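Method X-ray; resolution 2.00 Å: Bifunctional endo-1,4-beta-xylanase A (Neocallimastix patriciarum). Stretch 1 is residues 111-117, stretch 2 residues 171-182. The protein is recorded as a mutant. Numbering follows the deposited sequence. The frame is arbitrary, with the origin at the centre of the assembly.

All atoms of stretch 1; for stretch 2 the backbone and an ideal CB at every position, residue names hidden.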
# COMPACT_ATOMS: atom_id res chain seq x y z
N GLU A 111 7.17 -6.66 -2.00
CA GLU A 111 6.25 -5.51 -1.89
C GLU A 111 4.87 -6.14 -1.64
O GLU A 111 4.46 -7.04 -2.37
CB GLU A 111 6.25 -4.72 -3.19
CG GLU A 111 5.38 -3.47 -3.24
CD GLU A 111 5.53 -2.76 -4.59
OE1 GLU A 111 5.62 -1.52 -4.61
OE2 GLU A 111 5.58 -3.46 -5.63
N TYR A 112 4.19 -5.72 -0.58
CA TYR A 112 2.94 -6.38 -0.18
C TYR A 112 1.76 -5.37 -0.19
O TYR A 112 1.96 -4.15 -0.03
CB TYR A 112 3.10 -7.07 1.19
CG TYR A 112 3.19 -6.11 2.38
CD1 TYR A 112 2.02 -5.51 2.89
CD2 TYR A 112 4.42 -5.80 2.99
CE1 TYR A 112 2.05 -4.62 3.97
CE2 TYR A 112 4.48 -4.91 4.13
CZ TYR A 112 3.27 -4.33 4.59
OH TYR A 112 3.22 -3.46 5.66
N TYR A 113 0.56 -5.90 -0.43
CA TYR A 113 -0.67 -5.13 -0.56
C TYR A 113 -1.77 -5.85 0.20
O TYR A 113 -2.01 -7.06 0.00
CB TYR A 113 -1.11 -5.04 -2.02
CG TYR A 113 -0.14 -4.39 -2.94
CD1 TYR A 113 -0.28 -3.05 -3.31
CD2 TYR A 113 0.91 -5.13 -3.47
CE1 TYR A 113 0.65 -2.46 -4.17
CE2 TYR A 113 1.83 -4.56 -4.31
CZ TYR A 113 1.69 -3.24 -4.66
OH TYR A 113 2.64 -2.73 -5.52
N ILE A 114 -2.45 -5.13 1.07
CA ILE A 114 -3.67 -5.67 1.64
C ILE A 114 -4.77 -4.75 1.13
O ILE A 114 -4.94 -3.63 1.63
CB ILE A 114 -3.64 -5.71 3.19
CG1 ILE A 114 -2.49 -6.62 3.68
CG2 ILE A 114 -4.97 -6.23 3.75
CD1 ILE A 114 -2.15 -6.38 5.14
N ILE A 115 -5.47 -5.21 0.09
CA ILE A 115 -6.34 -4.31 -0.67
C ILE A 115 -7.75 -4.35 -0.13
O ILE A 115 -8.42 -5.37 -0.22
CB ILE A 115 -6.31 -4.60 -2.19
CG1 ILE A 115 -4.86 -4.66 -2.70
CG2 ILE A 115 -7.16 -3.58 -2.96
CD1 ILE A 115 -4.71 -4.95 -4.20
N GLU A 116 -8.17 -3.20 0.41
CA GLU A 116 -9.47 -3.02 1.05
C GLU A 116 -10.57 -2.59 0.09
O GLU A 116 -11.74 -2.93 0.28
CB GLU A 116 -9.32 -1.97 2.17
CG GLU A 116 -8.39 -2.44 3.26
CD GLU A 116 -9.06 -3.53 4.13
OE1 GLU A 116 -9.89 -3.17 5.01
OE2 GLU A 116 -8.76 -4.72 3.93
N ASP A 117 -10.19 -1.84 -0.93
CA ASP A 117 -11.13 -1.31 -1.91
C ASP A 117 -10.31 -1.00 -3.17
O ASP A 117 -9.07 -0.82 -3.10
CB ASP A 117 -11.83 -0.04 -1.37
CG ASP A 117 -13.16 0.28 -2.08
OD1 ASP A 117 -13.54 -0.38 -3.05
OD2 ASP A 117 -13.83 1.24 -1.67
N UNK A 171 -10.88 -2.12 11.02
CA UNK A 171 -9.68 -2.62 11.67
C UNK A 171 -9.01 -3.69 10.81
O UNK A 171 -9.70 -4.57 10.29
CB UNK A 171 -10.02 -3.18 13.05
N UNK A 172 -7.69 -3.60 10.65
CA UNK A 172 -6.92 -4.66 10.00
C UNK A 172 -5.84 -5.17 10.96
O UNK A 172 -4.99 -4.40 11.44
CB UNK A 172 -6.29 -4.16 8.70
N UNK A 173 -5.89 -6.47 11.23
CA UNK A 173 -4.80 -7.15 11.92
C UNK A 173 -3.73 -7.52 10.90
O UNK A 173 -3.66 -8.66 10.41
CB UNK A 173 -5.30 -8.39 12.66
N UNK A 174 -2.90 -6.53 10.61
CA UNK A 174 -1.84 -6.64 9.62
C UNK A 174 -0.97 -7.89 9.90
O UNK A 174 -0.61 -8.64 8.98
CB UNK A 174 -0.98 -5.37 9.62
N UNK A 175 -0.66 -8.15 11.18
CA UNK A 175 0.16 -9.32 11.54
C UNK A 175 -0.49 -10.66 11.17
O UNK A 175 0.22 -11.64 10.96
CB UNK A 175 0.45 -9.30 13.04
N UNK A 176 -1.83 -10.72 11.09
CA UNK A 176 -2.57 -11.94 10.69
C UNK A 176 -2.42 -12.24 9.17
O UNK A 176 -2.33 -13.39 8.77
CB UNK A 176 -4.05 -11.78 11.04
N UNK A 177 -2.38 -11.19 8.34
CA UNK A 177 -2.06 -11.30 6.92
C UNK A 177 -0.65 -11.83 6.76
O UNK A 177 -0.43 -12.76 5.99
CB UNK A 177 -2.21 -9.95 6.21
N UNK A 178 0.31 -11.27 7.52
CA UNK A 178 1.71 -11.79 7.43
C UNK A 178 1.75 -13.28 7.78
O UNK A 178 2.46 -14.05 7.11
CB UNK A 178 2.64 -11.02 8.37
N UNK A 179 1.02 -13.68 8.82
CA UNK A 179 0.98 -15.09 9.28
C UNK A 179 0.41 -16.01 8.22
O UNK A 179 0.97 -17.08 7.94
CB UNK A 179 0.15 -15.22 10.56
N UNK A 180 -0.71 -15.59 7.61
CA UNK A 180 -1.31 -16.30 6.48
C UNK A 180 -0.37 -16.48 5.31
O UNK A 180 -0.36 -17.56 4.72
CB UNK A 180 -2.56 -15.56 6.01
N UNK A 181 0.39 -15.43 4.95
CA UNK A 181 1.37 -15.57 3.86
C UNK A 181 2.51 -16.54 4.24
O UNK A 181 2.94 -17.38 3.42
CB UNK A 181 1.95 -14.20 3.50
N UNK A 182 2.97 -16.41 5.48
CA UNK A 182 3.97 -17.31 6.05
C UNK A 182 3.50 -18.77 5.99
O UNK A 182 4.28 -19.65 5.62
CB UNK A 182 4.27 -16.91 7.50

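Position 171 is extended (phi/psi -100/134), and its CB points away from stretch 1, so stretch 1 sets no preference; it is H171.

At 172 the strand continues (-122/122) and CB points toward stretch 1, with its ideal position 5.2 Å from OE1 of E116. A polar partner for the carboxylate or a branched aliphatic packed against its carbons and I114 would fit. The residue is I172 (chi1 m, chi2 t): its CD1 lies 3.4 Å from CD of E116, and its CG2 4.4 Å from CD1 of I114.

Position 173 directs CB away and immediately precedes the helix, where Ser, Thr, Asp or Asn is common. It is T173, although its side chain makes no capping bond.

Position 174 opens the helix (-52/-41). CB points sideways, its ideal position 4.7 Å from CD1 of I114, which suits a small or medium apolar group. V174 supplies one, its CG1 4.4 Å from I114 CD1.

At 175 CB points away, and 176 is out of reach; they are S175 and D176.

Position 177 points toward stretch 1, its ideal CB just 3.7 Å from CD1 of I114. A side chain must turn past that methyl, so a flat ring or a slender aliphatic would suit. H177 (chi1 -71°) lays its ring face against I114: CG2 of I114 sits 3.8 Å from the ring centroid, 20° off the normal, a CH-pi contact. A weak hydrogen bond from H177 ND1 to T173 O, 3.5 Å, ties the ring back to the preceding turn.

At 178 CB points sideways with nothing of stretch 1 within 5.5 Å, but the Y112 ring lies beyond, so a long apolar or aromatic side chain could reach it. F178 (chi1 m) does so with its end: its CZ is 3.7 Å from CZ of Y112, and its edge meets the Y112 face with planes at 75° and centroids 5.2 Å apart.

Positions 179 and 180 are out of reach; they are K179 and E180.

One turn after 177, position 181 again points toward the strand, but its ideal CB has no neighbour there within 5.5 Å. That gap favours a long side chain such as Trp, Phe or Met. W181 (chi1 m) bridges it: CZ3 is 3.5 Å from CB of Y112, and CH2 is 4.0 Å from CG1 of I114. Its six-membered ring is oblique to that of Y112, at 51°.

Position 182 is out of reach; it is A182.

Stretch 2, residues 171-182: HITVSDHFKEWA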
# COMPACT_ATOMS: atom_id res chain seq x y z
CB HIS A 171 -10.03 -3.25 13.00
CG HIS A 171 -8.86 -3.89 13.66
ND1 HIS A 171 -8.55 -5.22 13.51
CD2 HIS A 171 -7.85 -3.35 14.40
CE1 HIS A 171 -7.44 -5.50 14.16
NE2 HIS A 171 -6.99 -4.38 14.70
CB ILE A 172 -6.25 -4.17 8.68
CG1 ILE A 172 -7.32 -3.62 7.69
CG2 ILE A 172 -5.29 -5.27 8.07
CD1 ILE A 172 -6.76 -2.85 6.53
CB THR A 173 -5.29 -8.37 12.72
OG1 THR A 173 -6.52 -8.04 13.39
CG2 THR A 173 -4.19 -8.85 13.72
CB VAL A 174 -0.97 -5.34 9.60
CG1 VAL A 174 0.25 -5.50 8.71
CG2 VAL A 174 -1.84 -4.11 9.12
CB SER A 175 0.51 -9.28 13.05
OG SER A 175 -0.62 -8.94 13.85
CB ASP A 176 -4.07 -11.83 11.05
CG ASP A 176 -4.37 -12.21 12.48
OD1 ASP A 176 -3.41 -12.49 13.25
OD2 ASP A 176 -5.58 -12.22 12.83
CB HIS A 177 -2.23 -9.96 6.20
CG HIS A 177 -3.67 -9.56 6.05
ND1 HIS A 177 -4.36 -8.86 7.01
CD2 HIS A 177 -4.56 -9.82 5.06
CE1 HIS A 177 -5.61 -8.67 6.62
NE2 HIS A 177 -5.76 -9.25 5.44
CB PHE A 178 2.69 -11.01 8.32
CG PHE A 178 2.81 -9.52 8.01
CD1 PHE A 178 2.29 -8.98 6.82
CD2 PHE A 178 3.48 -8.66 8.90
CE1 PHE A 178 2.41 -7.59 6.54
CE2 PHE A 178 3.62 -7.30 8.63
CZ PHE A 178 3.10 -6.77 7.43
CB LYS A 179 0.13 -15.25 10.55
CG LYS A 179 0.84 -14.92 11.85
CD LYS A 179 -0.14 -15.09 13.05
CE LYS A 179 0.10 -14.02 14.13
NZ LYS A 179 -0.25 -14.49 15.52
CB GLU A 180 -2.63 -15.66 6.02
CG GLU A 180 -3.79 -15.87 7.02
CD GLU A 180 -4.32 -17.32 7.11
OE1 GLU A 180 -3.90 -18.20 6.34
OE2 GLU A 180 -5.19 -17.59 7.96
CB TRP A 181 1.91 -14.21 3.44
CG TRP A 181 0.86 -13.20 2.99
CD1 TRP A 181 -0.40 -13.45 2.47
CD2 TRP A 181 0.98 -11.77 3.03
NE1 TRP A 181 -1.05 -12.25 2.20
CE2 TRP A 181 -0.21 -11.22 2.53
CE3 TRP A 181 2.00 -10.90 3.46
CZ2 TRP A 181 -0.42 -9.84 2.46
CZ3 TRP A 181 1.80 -9.54 3.37
CH2 TRP A 181 0.59 -9.02 2.90
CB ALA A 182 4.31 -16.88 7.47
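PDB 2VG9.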